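Local coordinates for ankyrin repeat domain-containing protein EMB506, chloroplastic (Arabidopsis thaliana, PDB 6JD6) that is involved in the initial differentiation of the proplastid during embryo development and is required for correct development of cotyledons, true leaves and cauline leaf margins, at residues A[227-230]-A[231-235]; A[221-224]-A[225-228]; A[178-181]-A[182-185]; A[145-148]-A[149-152]. All coordinates share one frame; numbering follows the deposited sequence.

Interaction 1 (A[227-230]-A[231-235]); sequences TKIL and LTNGA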
ATOM      1  N   THR A 227       2.396 -17.817  10.494  1.00 35.35           N
ATOM      2  CA  THR A 227       3.413 -18.853  10.311  1.00 34.08           C
ATOM      3  C   THR A 227       2.776 -20.238  10.418  1.00 37.34           C
ATOM      4  O   THR A 227       2.998 -21.106   9.569  1.00 38.26           O
ATOM      5  CB  THR A 227       4.558 -18.725  11.342  1.00 33.08           C
ATOM      6  OG1 THR A 227       5.266 -17.495  11.131  1.00 32.02           O
ATOM      7  CG2 THR A 227       5.541 -19.894  11.216  1.00 34.11           C
ATOM      8  N   LYS A 228       1.963 -20.431  11.453  1.00 37.43           N
ATOM      9  CA  LYS A 228       1.308 -21.715  11.684  1.00 38.96           C
ATOM     10  C   LYS A 228       0.344 -22.087  10.564  1.00 38.05           C
ATOM     11  O   LYS A 228       0.314 -23.233  10.114  1.00 35.60           O
ATOM     12  CB  LYS A 228       0.562 -21.717  13.021  1.00 41.17           C
ATOM     13  CG  LYS A 228      -0.222 -22.999  13.271  1.00 48.30           C
ATOM     14  CD  LYS A 228      -0.734 -23.091  14.701  1.00 52.43           C
ATOM     15  CE  LYS A 228      -1.402 -24.435  14.950  1.00 57.83           C
ATOM     16  NZ  LYS A 228      -1.758 -24.638  16.386  1.00 61.25           N
ATOM     17  N   ILE A 229      -0.447 -21.123  10.112  1.00 38.31           N
ATOM     18  CA  ILE A 229      -1.450 -21.429   9.102  1.00 39.57           C
ATOM     19  C   ILE A 229      -0.828 -21.719   7.730  1.00 39.04           C
ATOM     20  O   ILE A 229      -1.368 -22.509   6.957  1.00 41.46           O
ATOM     21  CB  ILE A 229      -2.564 -20.356   9.030  1.00 38.72           C
ATOM     22  CG1 ILE A 229      -3.877 -20.997   8.586  1.00 46.29           C
ATOM     23  CG2 ILE A 229      -2.171 -19.203   8.128  1.00 35.52           C
ATOM     24  CD1 ILE A 229      -5.041 -20.051   8.605  1.00 49.54           C
ATOM     25  N   LEU A 230       0.316 -21.102   7.439  1.00 36.64           N
ATOM     26  CA  LEU A 230       1.054 -21.426   6.223  1.00 33.18           C
ATOM     27  C   LEU A 230       1.549 -22.873   6.266  1.00 36.00           C
ATOM     28  O   LEU A 230       1.416 -23.610   5.291  1.00 38.30           O
ATOM     29  CB  LEU A 230       2.227 -20.460   6.026  1.00 31.86           C
ATOM     30  CG  LEU A 230       1.864 -19.059   5.524  1.00 33.40           C
ATOM     31  CD1 LEU A 230       3.065 -18.110   5.598  1.00 30.09           C
ATOM     32  CD2 LEU A 230       1.322 -19.136   4.104  1.00 33.45           C
ATOM     33  N   LEU A 231       2.112 -23.275   7.404  1.00 35.92           N
ATOM     34  CA  LEU A 231       2.618 -24.635   7.583  1.00 37.89           C
ATOM     35  C   LEU A 231       1.500 -25.678   7.510  1.00 40.84           C
ATOM     36  O   LEU A 231       1.695 -26.784   7.002  1.00 43.80           O
ATOM     37  CB  LEU A 231       3.358 -24.756   8.922  1.00 37.60           C
ATOM     38  CG  LEU A 231       4.689 -24.008   9.038  1.00 39.76           C
ATOM     39  CD1 LEU A 231       5.137 -23.927  10.493  1.00 40.29           C
ATOM     40  CD2 LEU A 231       5.762 -24.688   8.186  1.00 39.23           C
ATOM     41  N   THR A 232       0.331 -25.318   8.025  1.00 39.72           N
ATOM     42  CA  THR A 232      -0.840 -26.193   7.986  1.00 42.68           C
ATOM     43  C   THR A 232      -1.350 -26.337   6.552  1.00 43.20           C
ATOM     44  O   THR A 232      -1.999 -27.321   6.205  1.00 45.40           O
ATOM     45  CB  THR A 232      -1.969 -25.631   8.889  1.00 63.41           C
ATOM     46  OG1 THR A 232      -1.533 -25.626  10.252  1.00 63.96           O
ATOM     47  CG2 THR A 232      -3.235 -26.465   8.786  1.00 66.84           C
ATOM     48  N   ASN A 233      -1.051 -25.350   5.716  1.00 41.52           N
ATOM     49  CA  ASN A 233      -1.515 -25.368   4.333  1.00 41.83           C
ATOM     50  C   ASN A 233      -0.407 -25.640   3.315  1.00 42.64           C
ATOM     51  O   ASN A 233      -0.487 -25.208   2.165  1.00 44.64           O
ATOM     52  CB  ASN A 233      -2.259 -24.075   3.997  1.00 42.13           C
ATOM     53  CG  ASN A 233      -3.659 -24.049   4.583  1.00 47.10           C
ATOM     54  OD1 ASN A 233      -3.854 -23.675   5.742  1.00 48.27           O
ATOM     55  ND2 ASN A 233      -4.640 -24.471   3.788  1.00 47.08           N
ATOM     56  N   GLY A 234       0.627 -26.350   3.750  1.00 41.48           N
ATOM     57  CA  GLY A 234       1.616 -26.890   2.835  1.00 42.61           C
ATOM     58  C   GLY A 234       2.843 -26.038   2.563  1.00 40.09           C
ATOM     59  O   GLY A 234       3.554 -26.284   1.590  1.00 39.40           O
ATOM     60  N   ALA A 235       3.101 -25.044   3.407  1.00 34.44           N
ATOM     61  CA  ALA A 235       4.324 -24.255   3.271  1.00 38.52           C
ATOM     62  C   ALA A 235       5.549 -25.140   3.492  1.00 39.74           C
ATOM     63  O   ALA A 235       5.572 -25.963   4.408  1.00 42.09           O
ATOM     64  CB  ALA A 235       4.325 -23.083   4.236  1.00 35.76           C
TER

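Interaction 2 (A[221-224]-A[225-228]); sequences SRNR and DITK. With SO4 (sulfate ion), chain C.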
ATOM      1  N   SER A 221       8.051 -11.359  10.136  1.00 29.07           N
ATOM      2  CA  SER A 221       7.056 -10.513  10.796  1.00 30.23           C
ATOM      3  C   SER A 221       6.800 -10.948  12.240  1.00 32.29           C
ATOM      4  O   SER A 221       6.093 -10.268  12.981  1.00 33.95           O
ATOM      5  CB  SER A 221       5.737 -10.516  10.016  1.00 29.85           C
ATOM      6  OG  SER A 221       5.020 -11.721  10.236  1.00 30.01           O
ATOM      7  N   ARG A 222       7.382 -12.086  12.620  1.00 33.96           N
ATOM      8  CA  ARG A 222       7.249 -12.679  13.963  1.00 31.94           C
ATOM      9  C   ARG A 222       5.833 -13.154  14.276  1.00 34.19           C
ATOM     10  O   ARG A 222       5.509 -13.432  15.434  1.00 34.64           O
ATOM     11  CB  ARG A 222       7.742 -11.734  15.077  1.00 30.09           C
ATOM     12  CG  ARG A 222       9.020 -10.956  14.756  1.00 30.18           C
ATOM     13  CD  ARG A 222      10.090 -11.865  14.178  1.00 28.30           C
ATOM     14  NE  ARG A 222      10.742 -12.700  15.182  1.00 31.24           N
ATOM     15  CZ  ARG A 222      11.570 -13.695  14.884  1.00 30.75           C
ATOM     16  NH1 ARG A 222      11.807 -13.994  13.612  1.00 28.07           N
ATOM     17  NH2 ARG A 222      12.149 -14.398  15.847  1.00 29.18           N
ATOM     18  N   ASN A 223       4.993 -13.261  13.252  1.00 31.42           N
ATOM     19  CA  ASN A 223       3.602 -13.644  13.474  1.00 32.70           C
ATOM     20  C   ASN A 223       3.389 -15.153  13.576  1.00 35.35           C
ATOM     21  O   ASN A 223       3.488 -15.877  12.581  1.00 33.81           O
ATOM     22  CB  ASN A 223       2.694 -13.063  12.392  1.00 34.71           C
ATOM     23  CG  ASN A 223       1.234 -13.109  12.788  1.00 40.70           C
ATOM     24  OD1 ASN A 223       0.564 -14.131  12.627  1.00 39.62           O
ATOM     25  ND2 ASN A 223       0.735 -12.003  13.334  1.00 45.14           N
ATOM     26  N   ARG A 224       3.082 -15.615  14.785  1.00 34.60           N
ATOM     27  CA  ARG A 224       2.884 -17.034  15.048  1.00 35.91           C
ATOM     28  C   ARG A 224       1.660 -17.618  14.338  1.00 35.61           C
ATOM     29  O   ARG A 224       1.732 -18.707  13.771  1.00 35.63           O
ATOM     30  CB  ARG A 224       2.795 -17.281  16.559  1.00 39.57           C
ATOM     31  CG  ARG A 224       4.108 -17.022  17.295  1.00 45.17           C
ATOM     32  CD  ARG A 224       3.907 -16.951  18.806  1.00 50.42           C
ATOM     33  NE  ARG A 224       3.113 -15.789  19.198  1.00 54.06           N
ATOM     34  CZ  ARG A 224       2.848 -15.454  20.458  1.00 58.12           C
ATOM     35  NH1 ARG A 224       3.317 -16.195  21.452  1.00 61.23           N
ATOM     36  NH2 ARG A 224       2.118 -14.379  20.722  1.00 57.79           N
ATOM     37  N   ASP A 225       0.538 -16.903  14.374  1.00 35.67           N
ATOM     38  CA  ASP A 225      -0.691 -17.386  13.739  1.00 39.72           C
ATOM     39  C   ASP A 225      -0.534 -17.613  12.237  1.00 38.74           C
ATOM     40  O   ASP A 225      -0.962 -18.638  11.710  1.00 40.51           O
ATOM     41  CB  ASP A 225      -1.858 -16.426  13.987  1.00 39.44           C
ATOM     42  CG  ASP A 225      -2.407 -16.527  15.392  1.00 47.62           C
ATOM     43  OD1 ASP A 225      -2.084 -17.512  16.089  1.00 50.08           O
ATOM     44  OD2 ASP A 225      -3.171 -15.624  15.795  1.00 52.98           O
ATOM     45  N   ILE A 226       0.071 -16.649  11.552  1.00 33.92           N
ATOM     46  CA  ILE A 226       0.238 -16.749  10.105  1.00 35.22           C
ATOM     47  C   ILE A 226       1.315 -17.769   9.721  1.00 35.84           C
ATOM     48  O   ILE A 226       1.154 -18.512   8.751  1.00 37.96           O
ATOM     49  CB  ILE A 226       0.497 -15.368   9.473  1.00 33.59           C
ATOM     50  CG1 ILE A 226      -0.780 -14.523   9.556  1.00 32.95           C
ATOM     51  CG2 ILE A 226       0.942 -15.507   8.023  1.00 30.81           C
ATOM     52  CD1 ILE A 226      -0.614 -13.103   9.065  1.00 30.67           C
ATOM     53  N   THR A 227       2.396 -17.817  10.494  1.00 35.35           N
ATOM     54  CA  THR A 227       3.413 -18.853  10.311  1.00 34.08           C
ATOM     55  C   THR A 227       2.776 -20.238  10.418  1.00 37.34           C
ATOM     56  O   THR A 227       2.998 -21.106   9.569  1.00 38.26           O
ATOM     57  CB  THR A 227       4.558 -18.725  11.342  1.00 33.08           C
ATOM     58  OG1 THR A 227       5.266 -17.495  11.131  1.00 32.02           O
ATOM     59  CG2 THR A 227       5.541 -19.894  11.216  1.00 34.11           C
ATOM     60  N   LYS A 228       1.963 -20.431  11.453  1.00 37.43           N
ATOM     61  CA  LYS A 228       1.308 -21.715  11.684  1.00 38.96           C
ATOM     62  C   LYS A 228       0.344 -22.087  10.564  1.00 38.05           C
ATOM     63  O   LYS A 228       0.314 -23.233  10.114  1.00 35.60           O
ATOM     64  CB  LYS A 228       0.562 -21.717  13.021  1.00 41.17           C
ATOM     65  CG  LYS A 228      -0.222 -22.999  13.271  1.00 48.30           C
ATOM     66  CD  LYS A 228      -0.734 -23.091  14.701  1.00 52.43           C
ATOM     67  CE  LYS A 228      -1.402 -24.435  14.950  1.00 57.83           C
ATOM     68  NZ  LYS A 228      -1.758 -24.638  16.386  1.00 61.25           N
TER
HETATM   69  S   SO4 C 301       1.056 -13.641  17.017  0.81 46.09           S
HETATM   70  O1  SO4 C 301       0.615 -13.577  18.408  0.81 49.65           O
HETATM   71  O2  SO4 C 301       0.244 -14.612  16.288  0.81 40.93           O
HETATM   72  O3  SO4 C 301       0.899 -12.333  16.390  0.81 50.60           O
HETATM   73  O4  SO4 C 301       2.468 -14.013  16.985  0.81 42.46           O

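Interaction 3 (A[178-181]-A[182-185]); sequences GAAP and IHYA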
ATOM      1  N   GLY A 178       8.954 -10.373  -8.293  1.00 35.69           N
ATOM      2  CA  GLY A 178       8.623 -11.781  -8.137  1.00 33.31           C
ATOM      3  C   GLY A 178       7.663 -12.017  -6.983  1.00 34.87           C
ATOM      4  O   GLY A 178       7.472 -13.151  -6.543  1.00 36.38           O
ATOM      5  N   ALA A 179       7.053 -10.942  -6.492  1.00 29.76           N
ATOM      6  CA  ALA A 179       6.159 -11.031  -5.347  1.00 30.83           C
ATOM      7  C   ALA A 179       4.707 -11.254  -5.766  1.00 33.89           C
ATOM      8  O   ALA A 179       4.167 -10.536  -6.617  1.00 31.13           O
ATOM      9  CB  ALA A 179       6.274  -9.785  -4.477  1.00 29.48           C
ATOM     10  N   ALA A 180       4.084 -12.251  -5.144  1.00 31.84           N
ATOM     11  CA  ALA A 180       2.699 -12.610  -5.420  1.00 32.87           C
ATOM     12  C   ALA A 180       1.786 -11.991  -4.363  1.00 31.33           C
ATOM     13  O   ALA A 180       2.267 -11.531  -3.331  1.00 30.36           O
ATOM     14  CB  ALA A 180       2.557 -14.142  -5.429  1.00 28.68           C
ATOM     15  N   PRO A 181       0.464 -11.966  -4.616  1.00 33.44           N
ATOM     16  CA  PRO A 181      -0.476 -11.500  -3.589  1.00 32.35           C
ATOM     17  C   PRO A 181      -0.281 -12.155  -2.211  1.00 32.40           C
ATOM     18  O   PRO A 181      -0.417 -11.472  -1.196  1.00 32.91           O
ATOM     19  CB  PRO A 181      -1.836 -11.883  -4.179  1.00 32.33           C
ATOM     20  CG  PRO A 181      -1.630 -11.721  -5.646  1.00 33.53           C
ATOM     21  CD  PRO A 181      -0.215 -12.197  -5.907  1.00 32.36           C
ATOM     22  N   ILE A 182       0.040 -13.445  -2.169  1.00 33.21           N
ATOM     23  CA  ILE A 182       0.244 -14.119  -0.888  1.00 33.44           C
ATOM     24  C   ILE A 182       1.456 -13.557  -0.117  1.00 32.29           C
ATOM     25  O   ILE A 182       1.416 -13.467   1.111  1.00 33.29           O
ATOM     26  CB  ILE A 182       0.326 -15.666  -1.042  1.00 36.40           C
ATOM     27  CG1 ILE A 182       0.446 -16.353   0.322  1.00 36.40           C
ATOM     28  CG2 ILE A 182       1.481 -16.068  -1.932  1.00 35.51           C
ATOM     29  CD1 ILE A 182      -0.758 -16.177   1.206  1.00 37.44           C
ATOM     30  N   HIS A 183       2.512 -13.165  -0.831  1.00 27.60           N
ATOM     31  CA  HIS A 183       3.676 -12.524  -0.203  1.00 27.01           C
ATOM     32  C   HIS A 183       3.248 -11.259   0.553  1.00 28.12           C
ATOM     33  O   HIS A 183       3.584 -11.063   1.722  1.00 28.55           O
ATOM     34  CB  HIS A 183       4.715 -12.116  -1.256  1.00 26.68           C
ATOM     35  CG  HIS A 183       5.608 -13.226  -1.723  1.00 29.15           C
ATOM     36  ND1 HIS A 183       5.640 -13.651  -3.035  1.00 31.60           N
ATOM     37  CD2 HIS A 183       6.537 -13.964  -1.067  1.00 29.07           C
ATOM     38  CE1 HIS A 183       6.531 -14.618  -3.163  1.00 32.32           C
ATOM     39  NE2 HIS A 183       7.088 -14.830  -1.983  1.00 31.67           N
ATOM     40  N   TYR A 184       2.507 -10.397  -0.129  1.00 26.49           N
ATOM     41  CA  TYR A 184       2.105  -9.122   0.457  1.00 27.23           C
ATOM     42  C   TYR A 184       1.065  -9.276   1.564  1.00 26.10           C
ATOM     43  O   TYR A 184       1.065  -8.515   2.527  1.00 29.31           O
ATOM     44  CB  TYR A 184       1.599  -8.162  -0.626  1.00 27.84           C
ATOM     45  CG  TYR A 184       2.673  -7.690  -1.581  1.00 28.12           C
ATOM     46  CD1 TYR A 184       3.756  -6.952  -1.128  1.00 26.36           C
ATOM     47  CD2 TYR A 184       2.588  -7.960  -2.941  1.00 29.46           C
ATOM     48  CE1 TYR A 184       4.735  -6.508  -2.004  1.00 25.26           C
ATOM     49  CE2 TYR A 184       3.560  -7.525  -3.821  1.00 28.59           C
ATOM     50  CZ  TYR A 184       4.630  -6.800  -3.347  1.00 28.91           C
ATOM     51  OH  TYR A 184       5.598  -6.362  -4.226  1.00 31.17           O
ATOM     52  N   ALA A 185       0.172 -10.251   1.425  1.00 26.74           N
ATOM     53  CA  ALA A 185      -0.840 -10.497   2.448  1.00 28.53           C
ATOM     54  C   ALA A 185      -0.166 -10.924   3.747  1.00 30.31           C
ATOM     55  O   ALA A 185      -0.591 -10.554   4.843  1.00 28.64           O
ATOM     56  CB  ALA A 185      -1.829 -11.560   1.982  1.00 25.30           C
TER

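Interaction 4 (A[145-148]-A[149-152]); sequences NQTA and LHKA. With SO4 (sulfate ion), chain K.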
ATOM      1  N   ASN A 145       4.760  -4.064 -12.619  1.00 42.91           N
ATOM      2  CA  ASN A 145       3.963  -5.255 -12.907  1.00 42.49           C
ATOM      3  C   ASN A 145       2.983  -5.625 -11.791  1.00 40.17           C
ATOM      4  O   ASN A 145       2.671  -6.799 -11.590  1.00 39.86           O
ATOM      5  CB  ASN A 145       4.865  -6.442 -13.250  1.00 45.06           C
ATOM      6  CG  ASN A 145       5.845  -6.124 -14.362  1.00 52.47           C
ATOM      7  OD1 ASN A 145       7.015  -6.497 -14.300  1.00 56.72           O
ATOM      8  ND2 ASN A 145       5.372  -5.424 -15.384  1.00 55.69           N
ATOM      9  N   GLN A 146       2.506  -4.618 -11.066  1.00 37.37           N
ATOM     10  CA  GLN A 146       1.515  -4.835 -10.019  1.00 37.82           C
ATOM     11  C   GLN A 146       0.111  -4.538 -10.526  1.00 41.42           C
ATOM     12  O   GLN A 146      -0.100  -3.588 -11.283  1.00 42.37           O
ATOM     13  CB  GLN A 146       1.807  -3.960  -8.798  1.00 36.68           C
ATOM     14  CG  GLN A 146       3.078  -4.334  -8.045  1.00 40.46           C
ATOM     15  CD  GLN A 146       3.236  -3.553  -6.751  1.00 43.52           C
ATOM     16  OE1 GLN A 146       2.722  -2.442  -6.616  1.00 45.66           O
ATOM     17  NE2 GLN A 146       3.943  -4.134  -5.791  1.00 42.71           N
ATOM     18  N   THR A 147      -0.849  -5.350 -10.099  1.00 39.20           N
ATOM     19  CA  THR A 147      -2.244  -5.116 -10.433  1.00 38.12           C
ATOM     20  C   THR A 147      -2.922  -4.419  -9.264  1.00 37.28           C
ATOM     21  O   THR A 147      -2.307  -4.198  -8.218  1.00 34.46           O
ATOM     22  CB  THR A 147      -2.988  -6.434 -10.707  1.00 37.29           C
ATOM     23  OG1 THR A 147      -3.097  -7.179  -9.488  1.00 36.70           O
ATOM     24  CG2 THR A 147      -2.245  -7.266 -11.743  1.00 36.19           C
ATOM     25  N   ALA A 148      -4.192  -4.080  -9.444  1.00 36.15           N
ATOM     26  CA  ALA A 148      -4.986  -3.491  -8.377  1.00 35.31           C
ATOM     27  C   ALA A 148      -5.063  -4.420  -7.165  1.00 37.69           C
ATOM     28  O   ALA A 148      -5.129  -3.955  -6.027  1.00 38.14           O
ATOM     29  CB  ALA A 148      -6.378  -3.159  -8.879  1.00 31.64           C
ATOM     30  N   LEU A 149      -5.066  -5.728  -7.413  1.00 37.35           N
ATOM     31  CA  LEU A 149      -5.096  -6.707  -6.327  1.00 36.34           C
ATOM     32  C   LEU A 149      -3.844  -6.604  -5.451  1.00 33.27           C
ATOM     33  O   LEU A 149      -3.947  -6.558  -4.227  1.00 34.90           O
ATOM     34  CB  LEU A 149      -5.254  -8.132  -6.868  1.00 35.91           C
ATOM     35  CG  LEU A 149      -5.298  -9.250  -5.822  1.00 35.77           C
ATOM     36  CD1 LEU A 149      -6.492  -9.069  -4.889  1.00 34.90           C
ATOM     37  CD2 LEU A 149      -5.334 -10.630  -6.481  1.00 34.34           C
ATOM     38  N   HIS A 150      -2.672  -6.581  -6.082  1.00 32.17           N
ATOM     39  CA  HIS A 150      -1.412  -6.396  -5.360  1.00 34.65           C
ATOM     40  C   HIS A 150      -1.493  -5.173  -4.452  1.00 38.31           C
ATOM     41  O   HIS A 150      -1.177  -5.245  -3.266  1.00 35.88           O
ATOM     42  CB  HIS A 150      -0.248  -6.183  -6.329  1.00 33.60           C
ATOM     43  CG  HIS A 150       0.237  -7.431  -7.001  1.00 36.97           C
ATOM     44  ND1 HIS A 150       0.083  -7.655  -8.351  1.00 37.15           N
ATOM     45  CD2 HIS A 150       0.912  -8.502  -6.517  1.00 38.24           C
ATOM     46  CE1 HIS A 150       0.626  -8.817  -8.669  1.00 41.27           C
ATOM     47  NE2 HIS A 150       1.137  -9.352  -7.574  1.00 39.53           N
ATOM     48  N   LYS A 151      -1.922  -4.051  -5.023  1.00 39.05           N
ATOM     49  CA  LYS A 151      -1.969  -2.789  -4.292  1.00 38.39           C
ATOM     50  C   LYS A 151      -2.987  -2.799  -3.168  1.00 35.13           C
ATOM     51  O   LYS A 151      -2.723  -2.286  -2.077  1.00 35.78           O
ATOM     52  CB  LYS A 151      -2.256  -1.623  -5.234  1.00 40.09           C
ATOM     53  CG  LYS A 151      -1.028  -0.839  -5.572  1.00 45.11           C
ATOM     54  CD  LYS A 151      -0.375  -0.281  -4.322  1.00 46.18           C
ATOM     55  CE  LYS A 151       1.054   0.110  -4.621  1.00 46.02           C
ATOM     56  NZ  LYS A 151       1.101   1.023  -5.790  1.00 47.42           N
ATOM     57  N   ALA A 152      -4.150  -3.377  -3.443  1.00 31.65           N
ATOM     58  CA  ALA A 152      -5.206  -3.479  -2.445  1.00 33.56           C
ATOM     59  C   ALA A 152      -4.734  -4.281  -1.237  1.00 38.54           C
ATOM     60  O   ALA A 152      -5.136  -4.017  -0.101  1.00 40.59           O
ATOM     61  CB  ALA A 152      -6.445  -4.119  -3.054  1.00 32.02           C
TER
HETATM   62  S   SO4 K 302       6.456  -2.296  -2.962  1.00133.44           S
HETATM   63  O1  SO4 K 302       6.580  -3.268  -1.878  1.00132.42           O
HETATM   64  O2  SO4 K 302       5.946  -2.958  -4.160  1.00134.25           O
HETATM   65  O3  SO4 K 302       5.525  -1.242  -2.571  1.00132.69           O
HETATM   66  O4  SO4 K 302       7.767  -1.717  -3.247  1.00133.87           O

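Interaction 1 (A[227-230]-A[231-235])
Leu-230 and Ala-235 meet where helix 224-232 ends, and the backbone bond between them is the long one of a Schellman motif. Ala-235 N reaches back five residues to Leu-230 O at 2.9 Å, coming from above the carbonyl plane, 36° out of it. The companion bond, Gly-234 N to Leu-231 O, is weak, and so are the two that Asn-233 N makes to Ile-229 O and Leu-230 O, as the helix unwinds. One turn earlier the bonding is still regular, with Leu-231 N 3.2 Å from Thr-227 O and Thr-232 N 3.0 Å from Lys-228 O. Gly-234 suits its place because its phi of 92° would jam a side chain against the preceding carbonyl oxygen.

Among the side-chain polar atoms, Thr-232 OG1 stands beside its own backbone N (chi1 -64°), which brings it to 3.0 Å from Lys-228 O, the oxygen that accepts from its own amide.

The apolar contacts are small. Leu-230 CB touches Ala-235 CB at 3.8 Å, the hydrophobic pair that commonly accompanies this cap, while Leu-231 CD1 runs alongside Thr-227 CG2 at 4.1 Å, both side chains pointing the same way.

The contact lies in ANK 4: Ile-229 and Leu-230 pack on Phe-198 of helix 191-199, and Thr-227 and Leu-231 lie against helix 214-220.

Interaction 2 (A[221-224]-A[225-228])
Asn-223 caps the start of helix 224-232 by handing its side-chain oxygen to the backbone of Ile-226. With CG anti to the backbone N (chi1 -164°), OD1 swings over the first turn and takes the N-H of Ile-226 in the plane of its own amide, 2.8 Å from OD1 to Ile-226 N. Its backbone oxygen is gripped twice by Thr-227, whose N and OG1 come to Asn-223 O from opposite faces of the carbonyl plane, the hydroxyl at 2.8 Å. Asparagine suits an N-cap because its short side-chain carbonyl can stand in for the backbone carbonyl that a preceding turn would have supplied. A leucine here would probably leave the Ile-226 N-H without its acceptor and the first turn less firmly held.

Arg-224 curls round a sulfate ion, probably from the crystallisation liquor. Its chain bends at chi3 (-67°), so that NE lies 2.9 Å from sulfate O4 and NH2 2.9 Å from sulfate O1, with the sulfur at the guanidinium edge and in its plane. The same O4 also receives the backbone Arg-224 N at 2.8 Å. NH1 has another partner, a salt bridge to Asp-262.

Asp-225 completes the site through its backbone, Asp-225 N giving a bond of 3.0 Å to sulfate O2, while Asn-223 ND2 stands 3.1 Å from sulfate O3. Backbone N-H groups at a helix start, joined by an arginine, together make a place suited to an anion, where the helix dipole would be expected to help and the nearby Asp-225 carboxylate to oppose.

Interaction 3 (A[178-181]-A[182-185])
His-183 turns back from the first turn of helix 181-187 to take the backbone N-H of Ala-180. The bond is almost straight, 3.0 Å from Ala-180 N to His-183 ND1 with an N-H...N angle of 175°, and the donor meets the edge of the imidazole in its plane. A chi1 of -81° sets CG beside the residue's own backbone N, facing the ring back along the chain. The opposite ring nitrogen, NE2, is bonded to Trp-212 O, so the imidazole joins two successive loops and is fixed in rotation by both. A glutamine in its place would probably lose one of these two backbone links, leaving either Ala-180 N or Trp-212 O without its mate.

Backbone bonding across the turn is mixed: Ala-185 N reaches Pro-181 O at 3.0 Å, whereas His-183 N and Tyr-184 N give only weak bonds to Ala-180 O.

The sequence Ala-Pro-Ile-His is a variant of the Thr-Pro-Leu-His signature that opens the first helix of an ankyrin repeat, here in ANK 3. Proline suits the first helical turn, where its nitrogen has no hydrogen to give, and Gly-178 readily adopts a positive phi of 79°.

The apolar contacts each use an alanine methyl. Ala-179 CB lies against the far end of the tyrosine, 3.6 Å from Tyr-184 CZ, and Ala-180 CB is 4.1 Å from Ile-182 CG2. Tyr-184 carries its hydroxyl past Ala-179 to a hydrogen bond with Asp-175 and another with a basic side chain on the chain of another protein, while Pro-181 packs on helix 148-154.

Interaction 4 (A[145-148]-A[149-152])
His-150 folds back over Thr-147, and its side chain can be followed outward. CB lies 3.4 Å from Thr-147 O and 3.9 Å from Gln-146 CB, over the N-terminal turn of helix 148-154. CG, turned beside the residue's own backbone N (chi1 -77°), passes Thr-147 OG1 at 4.2 Å. ND1 then does the main work: it takes the N-H of Thr-147 at its edge and in the ring plane, 3.0 Å from Thr-147 N and nearly straight at 174°. His-150 CE1 comes to 4.1 Å from Asn-145 O. At the tip NE2 is hydrogen-bonded to Leu-173 O.

Thr-147 answers with its hydroxyl. Its OG1 sits between its own N and carbonyl carbon, from where it accepts weak bonds from Leu-149 N, at 3.2 Å, and His-150 N. The pair forms a capping box, within the Thr-Ala-Leu-His form of the ankyrin signature in ANK 2. Gln-146, its amide plane 11° from the imidazole, bonds through NE2 to Asp-175 and weakly to a sulfate oxygen, SO4 O2, at 2.8 Å.

Each residue suits its post: the hydroxyl of threonine can cap amides, and an imidazole can accept at one nitrogen while donating at the other. Acceptance at ND1 is consistent with a neutral ring protonated on NE2, which lets a buried side chain link two separate backbone segments, at Thr-147 and Leu-173, without introducing charge.

Interactions 3 and 4 are buried near the middle of the chain and hold equivalent places in ANK 3 and ANK 2, each opening a helix with a histidine that bonds back to its N-cap amide. They also touch, Pro-181 and Tyr-184 packing on His-150, so one helix start rests on the next. Interactions 1 and 2 lie about 20 Å from the chain centre, are partly exposed and share helix 224-232: 2 caps its start and 1 its end. Chemistry changes with place, from imidazole-to-backbone bonds inside, with alanine methyls in interaction 3 and a threonine hydroxyl in interaction 4, to a charged anion site at 221-228 and a glycine-dependent backbone turn at 227-235.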